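Local atomic coordinates of capsid protein (PDB entry 2FZ2), a protein that self-assembles as 180 copies into a T=3 icosahedral capsid that encloses the single-stranded RNA genome of turnip yellow mosaic virus. Residues Thr13-Thr18 with Leu134-Pro139; His68-Ser73 with Gln138-Asp143; Glu72-Thr77 with Ile171-Thr176; Val96-Pro101 with Leu148-Leu153. One frame throughout, in Å; residues are numbered along the deposited sequence.

Interaction 1. Residues Thr13-Thr18 with Leu134-Pro139. Unlike the reference sequence in segment 134-139: Gln138 (reference Asn). With nucleotides of chain A.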
# COMPACT_ATOMS: atom_id res chain seq x y z
N THR D 13 -55.14 -70.21 -74.46
CA THR D 13 -55.80 -69.90 -73.20
C THR D 13 -55.04 -70.58 -72.07
O THR D 13 -54.15 -71.40 -72.31
CB THR D 13 -57.25 -70.37 -73.13
OG1 THR D 13 -57.95 -69.59 -72.15
CG2 THR D 13 -57.32 -71.82 -72.72
N VAL D 14 -55.41 -70.26 -70.85
CA VAL D 14 -54.70 -70.82 -69.71
C VAL D 14 -55.30 -72.12 -69.20
O VAL D 14 -56.44 -72.14 -68.70
CB VAL D 14 -54.61 -69.77 -68.59
CG1 VAL D 14 -55.95 -69.03 -68.48
CG2 VAL D 14 -54.22 -70.43 -67.29
N THR D 15 -54.53 -73.19 -69.33
CA THR D 15 -54.94 -74.51 -68.88
C THR D 15 -53.68 -75.31 -68.48
O THR D 15 -52.73 -75.46 -69.26
CB THR D 15 -55.80 -75.21 -69.96
OG1 THR D 15 -56.45 -76.35 -69.41
CG2 THR D 15 -54.97 -75.63 -71.11
N VAL D 16 -53.68 -75.81 -67.25
CA VAL D 16 -52.53 -76.54 -66.72
C VAL D 16 -52.70 -78.02 -66.57
O VAL D 16 -53.80 -78.53 -66.62
CB VAL D 16 -52.14 -76.06 -65.32
CG1 VAL D 16 -50.62 -75.81 -65.25
CG2 VAL D 16 -52.96 -74.83 -64.95
N ALA D 17 -51.58 -78.69 -66.34
CA ALA D 17 -51.56 -80.12 -66.13
C ALA D 17 -50.94 -80.32 -64.76
O ALA D 17 -50.21 -79.46 -64.26
CB ALA D 17 -50.71 -80.78 -67.18
N THR D 18 -51.27 -81.44 -64.12
CA THR D 18 -50.70 -81.74 -62.81
C THR D 18 -49.59 -82.70 -63.18
O THR D 18 -49.82 -83.65 -63.91
CB THR D 18 -51.72 -82.42 -61.84
OG1 THR D 18 -52.63 -83.22 -62.61
CG2 THR D 18 -52.52 -81.36 -61.01
N LEU D 134 -46.94 -75.97 -75.23
CA LEU D 134 -46.76 -76.88 -74.11
C LEU D 134 -47.21 -76.19 -72.83
O LEU D 134 -47.48 -76.83 -71.81
CB LEU D 134 -45.28 -77.28 -73.98
CG LEU D 134 -44.43 -77.63 -75.21
CD1 LEU D 134 -45.17 -78.67 -76.04
CD2 LEU D 134 -44.12 -76.36 -76.02
N GLU D 135 -47.26 -74.87 -72.92
CA GLU D 135 -47.68 -74.00 -71.82
C GLU D 135 -49.02 -74.53 -71.33
O GLU D 135 -49.30 -74.59 -70.13
CB GLU D 135 -47.78 -72.54 -72.35
CG GLU D 135 -46.42 -71.91 -72.82
CD GLU D 135 -46.01 -72.22 -74.30
OE1 GLU D 135 -46.91 -72.32 -75.17
OE2 GLU D 135 -44.79 -72.34 -74.59
N MET D 136 -49.84 -74.97 -72.28
CA MET D 136 -51.16 -75.49 -71.98
C MET D 136 -51.33 -76.95 -72.37
O MET D 136 -52.38 -77.38 -72.86
CB MET D 136 -52.21 -74.61 -72.65
CG MET D 136 -52.40 -74.83 -74.16
SD MET D 136 -53.31 -73.43 -74.90
CE MET D 136 -52.25 -72.10 -74.38
N MET D 137 -50.27 -77.72 -72.14
CA MET D 137 -50.29 -79.14 -72.44
C MET D 137 -49.52 -79.84 -71.36
O MET D 137 -49.09 -79.22 -70.37
CB MET D 137 -49.62 -79.44 -73.76
CG MET D 137 -50.28 -78.86 -74.94
SD MET D 137 -51.19 -80.11 -75.77
CE MET D 137 -52.48 -79.10 -76.55
N GLN D 138 -49.34 -81.13 -71.57
CA GLN D 138 -48.62 -81.97 -70.64
C GLN D 138 -47.28 -82.31 -71.25
O GLN D 138 -47.17 -83.26 -72.01
CB GLN D 138 -49.40 -83.25 -70.41
CG GLN D 138 -49.65 -83.52 -68.97
CD GLN D 138 -48.37 -83.71 -68.21
OE1 GLN D 138 -48.38 -84.29 -67.12
NE2 GLN D 138 -47.26 -83.21 -68.76
N PRO D 139 -46.24 -81.52 -70.93
CA PRO D 139 -44.88 -81.69 -71.44
C PRO D 139 -44.21 -83.05 -71.25
O PRO D 139 -43.42 -83.47 -72.09
CB PRO D 139 -44.08 -80.58 -70.76
CG PRO D 139 -44.94 -80.11 -69.62
CD PRO D 139 -46.36 -80.38 -70.01
P C A 2 -57.58 -63.89 -76.95
OP1 C A 2 -58.74 -64.80 -76.71
OP2 C A 2 -57.65 -62.48 -76.50
O5' C A 2 -56.33 -64.55 -76.21
C5' C A 2 -56.15 -64.37 -74.81
C4' C A 2 -55.13 -65.34 -74.28
O4' C A 2 -53.93 -65.21 -75.11
C3' C A 2 -54.66 -65.09 -72.85
O3' C A 2 -55.54 -65.72 -71.87
C2' C A 2 -53.26 -65.70 -72.89
O2' C A 2 -53.33 -67.12 -72.84
C1' C A 2 -52.78 -65.28 -74.29
N1 C A 2 -52.03 -63.99 -74.41
C2 C A 2 -50.63 -64.03 -74.60
O2 C A 2 -50.06 -65.14 -74.69
N3 C A 2 -49.94 -62.87 -74.69
C4 C A 2 -50.58 -61.70 -74.60
N4 C A 2 -49.84 -60.59 -74.68
C5 C A 2 -51.99 -61.62 -74.41
C6 C A 2 -52.68 -62.78 -74.32
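The carbonyl oxygen Thr15 O is the polar atom around which Met136 gathers. Met136 CA lies 3.1 Å from it in a CA-H...O contact, with 144° at the hydrogen, and Met136 CB stands a little farther off. The two segments of the same chain are joined here by packing and this CA-H...O contact, without conventional hydrogen bonds between them. The methyl Thr15 CG2 rests 3.3 Å from Met136 CB, the two side chains crossing at about a right angle. Farther out, Met136 turns back on the arm: chi3 of 56° bends CE round, and both SD and CE meet the backbone at Thr13 O, with SD 3.4 Å from that oxygen. At the other end, Ala17 CB points at the facing segment and touches Gln138 CG at 3.4 Å. The hydroxyl Thr15 OG1 does not serve this contact but bonds to Pro182 O of a neighbouring subunit, and Thr18 OG1 likewise reaches Asp143 of that subunit. Glu135 OE1 forms a salt bridge with Arg12. Thr13 CA comes within 3.7 Å of O2' of a cytidine nucleotide of the packaged RNA. Such packing belongs to the N-terminal arm of a jelly-roll coat protein: an extended chain laid over the loop that follows strand 128-131, between its own subunit, a neighbour and the genome.

Interaction 2. Residues His68-Ser73 with Gln138-Asp143; sequences HASLES and QPRVKD. Unlike the reference sequence in segment 138-143: Gln138 (reference Asn).
His68 and Asp143 join the two segments side chain to side chain, and the imidazole can be followed outward from its root. His68 CB lies 3.5 Å from Asp143 OD2. A chi1 of -42° puts CG anti to the carbonyl carbon; from there the ring brings ND1 to OD2, donating an almost straight hydrogen bond with 169° at the hydrogen. Its modelled length is very short, and at this resolution little should be read into that. His68 CG and CE1, flanking ND1, each lie 3.4 Å from Asp143 OD2. The carboxylate oxygen sits at the ring edge, while ring and carboxylate planes are turned 68° apart. At the tip, NE2 bonds to Val16 O of a neighbouring subunit. Asp143 OD1 is held by Tyr147 OH and by Thr18 OG1 of the same neighbour, so the pair is bound at both ends.

The backbones illustrate how a strand edge absorbs an extra residue. Ala69 N donates to Lys142 O at 3.0 Å, and Ala69 O takes Val141 N at 2.9 Å plus a weak bond from Lys142 N: two residues, Val141 and Lys142, stand opposite the single Ala69, which makes a classic beta bulge. Beyond it, Leu71 CD1 meets Val141 CG1 at 3.7 Å, the side chains crossing at about a right angle, while Ser70 OG lies against Arg140 CG. Antiparallel to strand 66-80, the short strand 140-142 follows one edge of it; strand 169-182 takes the other, where the His180 ring meets His68 nearly perpendicularly.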
# COMPACT_ATOMS: atom_id res chain seq x y z
N HIS D 68 -37.22 -90.63 -67.27
CA HIS D 68 -38.03 -89.43 -67.45
C HIS D 68 -37.54 -88.60 -68.59
O HIS D 68 -36.34 -88.56 -68.87
CB HIS D 68 -38.03 -88.54 -66.21
CG HIS D 68 -38.15 -89.30 -64.94
ND1 HIS D 68 -39.36 -89.50 -64.31
CD2 HIS D 68 -37.22 -89.91 -64.17
CE1 HIS D 68 -39.17 -90.20 -63.21
NE2 HIS D 68 -37.88 -90.47 -63.11
N ALA D 69 -38.48 -87.91 -69.24
CA ALA D 69 -38.20 -87.05 -70.37
C ALA D 69 -39.41 -86.18 -70.71
O ALA D 69 -40.46 -86.70 -71.08
CB ALA D 69 -37.84 -87.89 -71.56
N SER D 70 -39.22 -84.87 -70.59
CA SER D 70 -40.23 -83.86 -70.88
C SER D 70 -39.89 -83.26 -72.24
O SER D 70 -38.82 -83.51 -72.77
CB SER D 70 -40.19 -82.74 -69.84
OG SER D 70 -41.16 -82.93 -68.81
N LEU D 71 -40.79 -82.44 -72.78
CA LEU D 71 -40.59 -81.78 -74.07
C LEU D 71 -40.22 -80.32 -73.90
O LEU D 71 -41.04 -79.53 -73.44
CB LEU D 71 -41.88 -81.84 -74.86
CG LEU D 71 -41.94 -83.07 -75.74
CD1 LEU D 71 -43.32 -83.22 -76.38
CD2 LEU D 71 -40.88 -82.90 -76.79
N GLU D 72 -39.00 -79.94 -74.28
CA GLU D 72 -38.58 -78.55 -74.11
C GLU D 72 -39.23 -77.59 -75.12
O GLU D 72 -39.59 -76.46 -74.77
CB GLU D 72 -37.05 -78.43 -74.20
CG GLU D 72 -36.42 -77.54 -73.11
CD GLU D 72 -36.39 -78.19 -71.72
OE1 GLU D 72 -37.27 -79.05 -71.43
OE2 GLU D 72 -35.50 -77.84 -70.91
N SER D 73 -39.40 -78.05 -76.36
CA SER D 73 -40.02 -77.24 -77.39
C SER D 73 -40.57 -78.17 -78.47
O SER D 73 -40.00 -79.23 -78.75
CB SER D 73 -39.01 -76.26 -78.00
OG SER D 73 -37.79 -76.90 -78.38
N GLN D 138 -49.34 -81.13 -71.57
CA GLN D 138 -48.62 -81.97 -70.64
C GLN D 138 -47.28 -82.31 -71.25
O GLN D 138 -47.17 -83.26 -72.01
CB GLN D 138 -49.40 -83.25 -70.41
CG GLN D 138 -49.65 -83.52 -68.97
CD GLN D 138 -48.37 -83.71 -68.21
OE1 GLN D 138 -48.38 -84.29 -67.12
NE2 GLN D 138 -47.26 -83.21 -68.76
N PRO D 139 -46.24 -81.52 -70.93
CA PRO D 139 -44.88 -81.69 -71.44
C PRO D 139 -44.21 -83.05 -71.25
O PRO D 139 -43.42 -83.47 -72.09
CB PRO D 139 -44.08 -80.58 -70.76
CG PRO D 139 -44.94 -80.11 -69.62
CD PRO D 139 -46.36 -80.38 -70.01
N ARG D 140 -44.53 -83.73 -70.15
CA ARG D 140 -43.90 -85.02 -69.86
C ARG D 140 -44.35 -86.13 -70.82
O ARG D 140 -45.54 -86.35 -71.02
CB ARG D 140 -44.15 -85.36 -68.38
CG ARG D 140 -43.65 -84.24 -67.41
CD ARG D 140 -43.54 -84.65 -65.94
NE ARG D 140 -42.16 -84.77 -65.48
CZ ARG D 140 -41.69 -84.26 -64.34
NH1 ARG D 140 -42.52 -83.58 -63.55
NH2 ARG D 140 -40.41 -84.44 -63.98
N VAL D 141 -43.38 -86.82 -71.42
CA VAL D 141 -43.65 -87.90 -72.37
C VAL D 141 -43.12 -89.28 -71.94
O VAL D 141 -43.30 -90.29 -72.64
CB VAL D 141 -43.07 -87.56 -73.73
CG1 VAL D 141 -43.50 -86.17 -74.12
CG2 VAL D 141 -41.57 -87.64 -73.67
N LYS D 142 -42.43 -89.31 -70.81
CA LYS D 142 -41.94 -90.55 -70.22
C LYS D 142 -41.75 -90.19 -68.77
O LYS D 142 -41.04 -89.23 -68.44
CB LYS D 142 -40.61 -91.02 -70.84
CG LYS D 142 -40.17 -92.44 -70.39
CD LYS D 142 -39.59 -93.29 -71.55
CE LYS D 142 -38.73 -94.50 -71.08
NZ LYS D 142 -38.17 -95.33 -72.22
N ASP D 143 -42.43 -90.93 -67.90
CA ASP D 143 -42.30 -90.67 -66.47
C ASP D 143 -42.58 -91.91 -65.67
O ASP D 143 -42.78 -92.99 -66.25
CB ASP D 143 -43.23 -89.56 -66.02
CG ASP D 143 -42.60 -88.69 -64.97
OD1 ASP D 143 -43.30 -88.25 -64.04
OD2 ASP D 143 -41.39 -88.45 -65.08

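Interaction 3. Residues Glu72-Thr77 with Ile171-Thr176; sequences ESLWVT and ITVSGT
Trp75 spreads its indole over Ser174, one ring face turned to the neighbouring backbone: Ser174 O lies 3.6 Å above the plane, offset toward the rim, and Gly175 N also sits over that face. A chi1 of 69° puts CG between the backbone N and the carbonyl carbon. The ring itself lies over the adjacent strand, where CZ3 comes within 3.9 Å of Gly175 CA. At the ring edge NE1 makes a weak hydrogen bond to Thr77 OG1, in the plane of the indole. Thr77 and Thr172 lie side by side on this same face, pointing the same way.

Beneath them the backbones form a regular antiparallel pair, with reciprocal bonds between Trp75 and Ser174, each 2.9 Å from its N to the partner's O. Both strands belong to the BIDG sheet of the viral jelly-roll sandwich. The pairing starts with a classic beta bulge, Thr176 O accepting both Glu72 N (2.8 Å) and Ser73 N (3.3 Å).

On the face that carries Leu74, Val76 and Val173, the side-chain to side-chain contacts are apolar. Val76 and Ile171 run side by side, their CG2 methyls 3.7 Å apart, whereas Leu74 crosses Val173 obliquely, its CD1 3.9 Å from Val173 CG2. Trp95 of strand 89-97, in the facing sheet, packs against Leu74, Val76 and Val173.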
# COMPACT_ATOMS: atom_id res chain seq x y z
N GLU D 72 -39.00 -79.94 -74.28
CA GLU D 72 -38.58 -78.55 -74.11
C GLU D 72 -39.23 -77.59 -75.12
O GLU D 72 -39.59 -76.46 -74.77
CB GLU D 72 -37.05 -78.43 -74.20
CG GLU D 72 -36.42 -77.54 -73.11
CD GLU D 72 -36.39 -78.19 -71.72
OE1 GLU D 72 -37.27 -79.05 -71.43
OE2 GLU D 72 -35.50 -77.84 -70.91
N SER D 73 -39.40 -78.05 -76.36
CA SER D 73 -40.02 -77.24 -77.39
C SER D 73 -40.57 -78.17 -78.47
O SER D 73 -40.00 -79.23 -78.75
CB SER D 73 -39.01 -76.26 -78.00
OG SER D 73 -37.79 -76.90 -78.38
N LEU D 74 -41.68 -77.78 -79.07
CA LEU D 74 -42.28 -78.63 -80.08
C LEU D 74 -43.13 -77.85 -81.05
O LEU D 74 -43.89 -76.97 -80.64
CB LEU D 74 -43.14 -79.69 -79.40
CG LEU D 74 -44.16 -80.37 -80.29
CD1 LEU D 74 -43.41 -81.26 -81.25
CD2 LEU D 74 -45.17 -81.18 -79.48
N TRP D 75 -43.02 -78.17 -82.33
CA TRP D 75 -43.83 -77.50 -83.33
C TRP D 75 -43.96 -78.40 -84.52
O TRP D 75 -43.32 -79.44 -84.61
CB TRP D 75 -43.18 -76.19 -83.77
CG TRP D 75 -41.93 -76.40 -84.55
CD1 TRP D 75 -41.82 -76.59 -85.90
CD2 TRP D 75 -40.60 -76.48 -84.03
NE1 TRP D 75 -40.50 -76.78 -86.25
CE2 TRP D 75 -39.73 -76.72 -85.12
CE3 TRP D 75 -40.06 -76.37 -82.74
CZ2 TRP D 75 -38.36 -76.86 -84.96
CZ3 TRP D 75 -38.69 -76.50 -82.58
CH2 TRP D 75 -37.86 -76.75 -83.68
N VAL D 76 -44.80 -77.98 -85.46
CA VAL D 76 -45.02 -78.75 -86.66
C VAL D 76 -44.77 -77.82 -87.84
O VAL D 76 -45.12 -76.64 -87.80
CB VAL D 76 -46.45 -79.25 -86.73
CG1 VAL D 76 -47.39 -78.11 -86.39
CG2 VAL D 76 -46.75 -79.81 -88.11
N THR D 77 -44.17 -78.37 -88.88
CA THR D 77 -43.88 -77.59 -90.06
C THR D 77 -44.57 -78.13 -91.30
O THR D 77 -44.64 -79.34 -91.51
CB THR D 77 -42.39 -77.59 -90.38
OG1 THR D 77 -41.60 -77.56 -89.18
CG2 THR D 77 -42.09 -76.43 -91.28
N ILE D 171 -45.33 -82.72 -94.08
CA ILE D 171 -45.55 -82.24 -92.75
C ILE D 171 -44.69 -83.00 -91.80
O ILE D 171 -44.79 -84.22 -91.70
CB ILE D 171 -46.97 -82.38 -92.36
CG1 ILE D 171 -47.78 -81.28 -93.04
CG2 ILE D 171 -47.09 -82.24 -90.85
CD1 ILE D 171 -48.93 -81.78 -93.83
N THR D 172 -43.83 -82.27 -91.13
CA THR D 172 -42.95 -82.85 -90.16
C THR D 172 -43.19 -82.11 -88.89
O THR D 172 -43.61 -80.95 -88.88
CB THR D 172 -41.47 -82.67 -90.52
OG1 THR D 172 -40.98 -81.44 -89.96
CG2 THR D 172 -41.30 -82.66 -92.00
N VAL D 173 -42.91 -82.80 -87.81
CA VAL D 173 -43.05 -82.19 -86.54
C VAL D 173 -41.64 -82.29 -85.99
O VAL D 173 -40.94 -83.27 -86.25
CB VAL D 173 -44.04 -82.97 -85.72
CG1 VAL D 173 -43.33 -84.04 -84.95
CG2 VAL D 173 -44.78 -82.03 -84.80
N SER D 174 -41.22 -81.28 -85.26
CA SER D 174 -39.88 -81.30 -84.71
C SER D 174 -39.91 -80.61 -83.37
O SER D 174 -40.87 -79.94 -83.01
CB SER D 174 -38.92 -80.59 -85.66
OG SER D 174 -39.60 -80.27 -86.87
N GLY D 175 -38.83 -80.81 -82.63
CA GLY D 175 -38.72 -80.21 -81.31
C GLY D 175 -37.52 -80.83 -80.62
O GLY D 175 -36.70 -81.51 -81.24
N THR D 176 -37.42 -80.61 -79.32
CA THR D 176 -36.31 -81.16 -78.57
C THR D 176 -36.80 -81.51 -77.17
O THR D 176 -37.69 -80.84 -76.63
CB THR D 176 -35.12 -80.14 -78.52
OG1 THR D 176 -34.74 -79.90 -77.16
CG2 THR D 176 -35.51 -78.81 -79.18

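Interaction 4. Residues Val96-Pro101 with Leu148-Leu153; sequences VPAQSP and LDSPKL. Unlike the reference sequence in segment 96-101: Gln99 (reference Asn).
Ala98 N donates to Ser150 O at 2.8 Å, with 162° at the hydrogen and the donor nearly in line with the C=O bond. Two residues back, Val96 N gives a bond of 3.0 Å to Lys152 O, and Lys152 N returns a weak one to Val96 O, completing an antiparallel hydrogen-bonded pair. The lysine then supplies a further link from its far end. Its CG is anti to the backbone N (chi1 -176°); the chain runs beside Val96 in the same direction, CD 3.7 Å from Val96 CG1, then bends at chi3 and passes Ala98 O before NZ reaches Ser100 O at 3.2 Å. The ammonium thus reaches the last residue of the backbone turn, where Ser100 N bonds to Pro97 O.

Outward from these bonds lies packing. Pro97 CB rests 3.8 Å from Asp149 CB, and the methyl Ala98 CB lies near Leu148 O and Ser150 O. The side chain of Gln99, extended beyond CG, lies alongside Asp149 with amide and carboxylate planes 61° apart, and crosses Leu148 at about a right angle, its NE2 4.0 Å from Leu148 CD1. Asp149 OD1 itself turns to Arg67 and Ser144 of a neighbouring subunit, and Ser100 OG to Ile184 O of that same chain. A type I beta turn leaving strand E here meets the approach to strand H, at one end of the C-H-E-F sheet of the jelly roll.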
# COMPACT_ATOMS: atom_id res chain seq x y z
N VAL D 96 -53.61 -80.34 -79.44
CA VAL D 96 -54.62 -80.66 -78.45
C VAL D 96 -54.12 -81.75 -77.48
O VAL D 96 -53.33 -82.61 -77.85
CB VAL D 96 -55.89 -81.11 -79.20
CG1 VAL D 96 -55.96 -82.61 -79.27
CG2 VAL D 96 -57.10 -80.55 -78.54
N PRO D 97 -54.57 -81.72 -76.22
CA PRO D 97 -54.11 -82.75 -75.28
C PRO D 97 -54.66 -84.13 -75.60
O PRO D 97 -55.83 -84.27 -75.93
CB PRO D 97 -54.56 -82.25 -73.92
CG PRO D 97 -55.66 -81.28 -74.20
CD PRO D 97 -55.46 -80.73 -75.58
N ALA D 98 -53.81 -85.13 -75.49
CA ALA D 98 -54.17 -86.51 -75.76
C ALA D 98 -55.61 -86.86 -75.38
O ALA D 98 -56.32 -87.57 -76.13
CB ALA D 98 -53.22 -87.43 -75.02
N GLN D 99 -56.03 -86.35 -74.23
CA GLN D 99 -57.36 -86.61 -73.68
C GLN D 99 -58.52 -85.96 -74.41
O GLN D 99 -59.67 -86.27 -74.13
CB GLN D 99 -57.40 -86.17 -72.25
CG GLN D 99 -56.64 -84.92 -72.00
CD GLN D 99 -56.56 -84.62 -70.52
OE1 GLN D 99 -55.99 -83.60 -70.10
NE2 GLN D 99 -57.15 -85.50 -69.71
N SER D 100 -58.23 -85.03 -75.31
CA SER D 100 -59.30 -84.40 -76.06
C SER D 100 -59.73 -85.36 -77.16
O SER D 100 -58.93 -85.78 -78.00
CB SER D 100 -58.86 -83.09 -76.67
OG SER D 100 -60.01 -82.40 -77.09
N PRO D 101 -61.02 -85.68 -77.19
CA PRO D 101 -61.61 -86.61 -78.15
C PRO D 101 -61.90 -86.02 -79.51
O PRO D 101 -62.65 -86.61 -80.29
CB PRO D 101 -62.90 -87.02 -77.48
CG PRO D 101 -63.32 -85.74 -76.79
CD PRO D 101 -62.05 -85.10 -76.30
N LEU D 148 -52.19 -88.43 -69.53
CA LEU D 148 -53.14 -88.50 -70.64
C LEU D 148 -53.40 -87.17 -71.33
O LEU D 148 -54.34 -87.07 -72.13
CB LEU D 148 -54.45 -89.12 -70.17
CG LEU D 148 -54.42 -89.50 -68.69
CD1 LEU D 148 -54.95 -88.35 -67.89
CD2 LEU D 148 -55.26 -90.72 -68.43
N ASP D 149 -52.60 -86.16 -71.03
CA ASP D 149 -52.75 -84.86 -71.66
C ASP D 149 -51.49 -84.45 -72.40
O ASP D 149 -51.27 -83.25 -72.60
CB ASP D 149 -53.12 -83.74 -70.68
CG ASP D 149 -52.66 -84.01 -69.26
OD1 ASP D 149 -52.94 -83.16 -68.39
OD2 ASP D 149 -52.04 -85.07 -69.01
N SER D 150 -50.66 -85.42 -72.78
CA SER D 150 -49.44 -85.12 -73.53
C SER D 150 -49.93 -84.56 -74.87
O SER D 150 -51.10 -84.72 -75.23
CB SER D 150 -48.63 -86.39 -73.79
OG SER D 150 -49.41 -87.52 -73.43
N PRO D 151 -49.05 -83.90 -75.61
CA PRO D 151 -49.44 -83.33 -76.90
C PRO D 151 -49.88 -84.35 -77.93
O PRO D 151 -49.29 -85.44 -78.04
CB PRO D 151 -48.20 -82.58 -77.35
CG PRO D 151 -47.41 -82.39 -76.08
CD PRO D 151 -47.65 -83.62 -75.29
N LYS D 152 -50.93 -83.96 -78.66
CA LYS D 152 -51.55 -84.76 -79.71
C LYS D 152 -51.69 -83.80 -80.89
O LYS D 152 -52.10 -82.66 -80.72
CB LYS D 152 -52.95 -85.22 -79.27
CG LYS D 152 -53.72 -86.15 -80.22
CD LYS D 152 -55.21 -86.22 -79.81
CE LYS D 152 -55.82 -87.63 -79.92
NZ LYS D 152 -57.32 -87.63 -80.13
N LEU D 153 -51.33 -84.24 -82.09
CA LEU D 153 -51.44 -83.34 -83.22
C LEU D 153 -52.51 -83.78 -84.20
O LEU D 153 -52.57 -84.95 -84.60
CB LEU D 153 -50.11 -83.22 -83.93
CG LEU D 153 -50.17 -82.42 -85.23
CD1 LEU D 153 -49.94 -80.96 -84.93
CD2 LEU D 153 -49.14 -82.94 -86.18

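In the fold
From the N terminus, the arm at 13-18 closes the first long loop on 134-139 (interaction 1), which attaches it to the loop before strand 140-142. Strand 66-80 then opens two more: its first part meets 138-143 (interaction 2), and its continuation past the corner at Glu72 meets 171-176 (interaction 3). Interaction 4, 96-101 with 148-153, nests inside the loop of interaction 3 but crosses interactions 1 and 2; interaction 1 also crosses interaction 3. Interactions 1 and 2 share Gln138 and Pro139, and interactions 2 and 3 share Glu72 and Ser73. Leu74 and Val76 of one sheet touch Pro151 and Leu153 of the other, joining the two sheets of the sandwich.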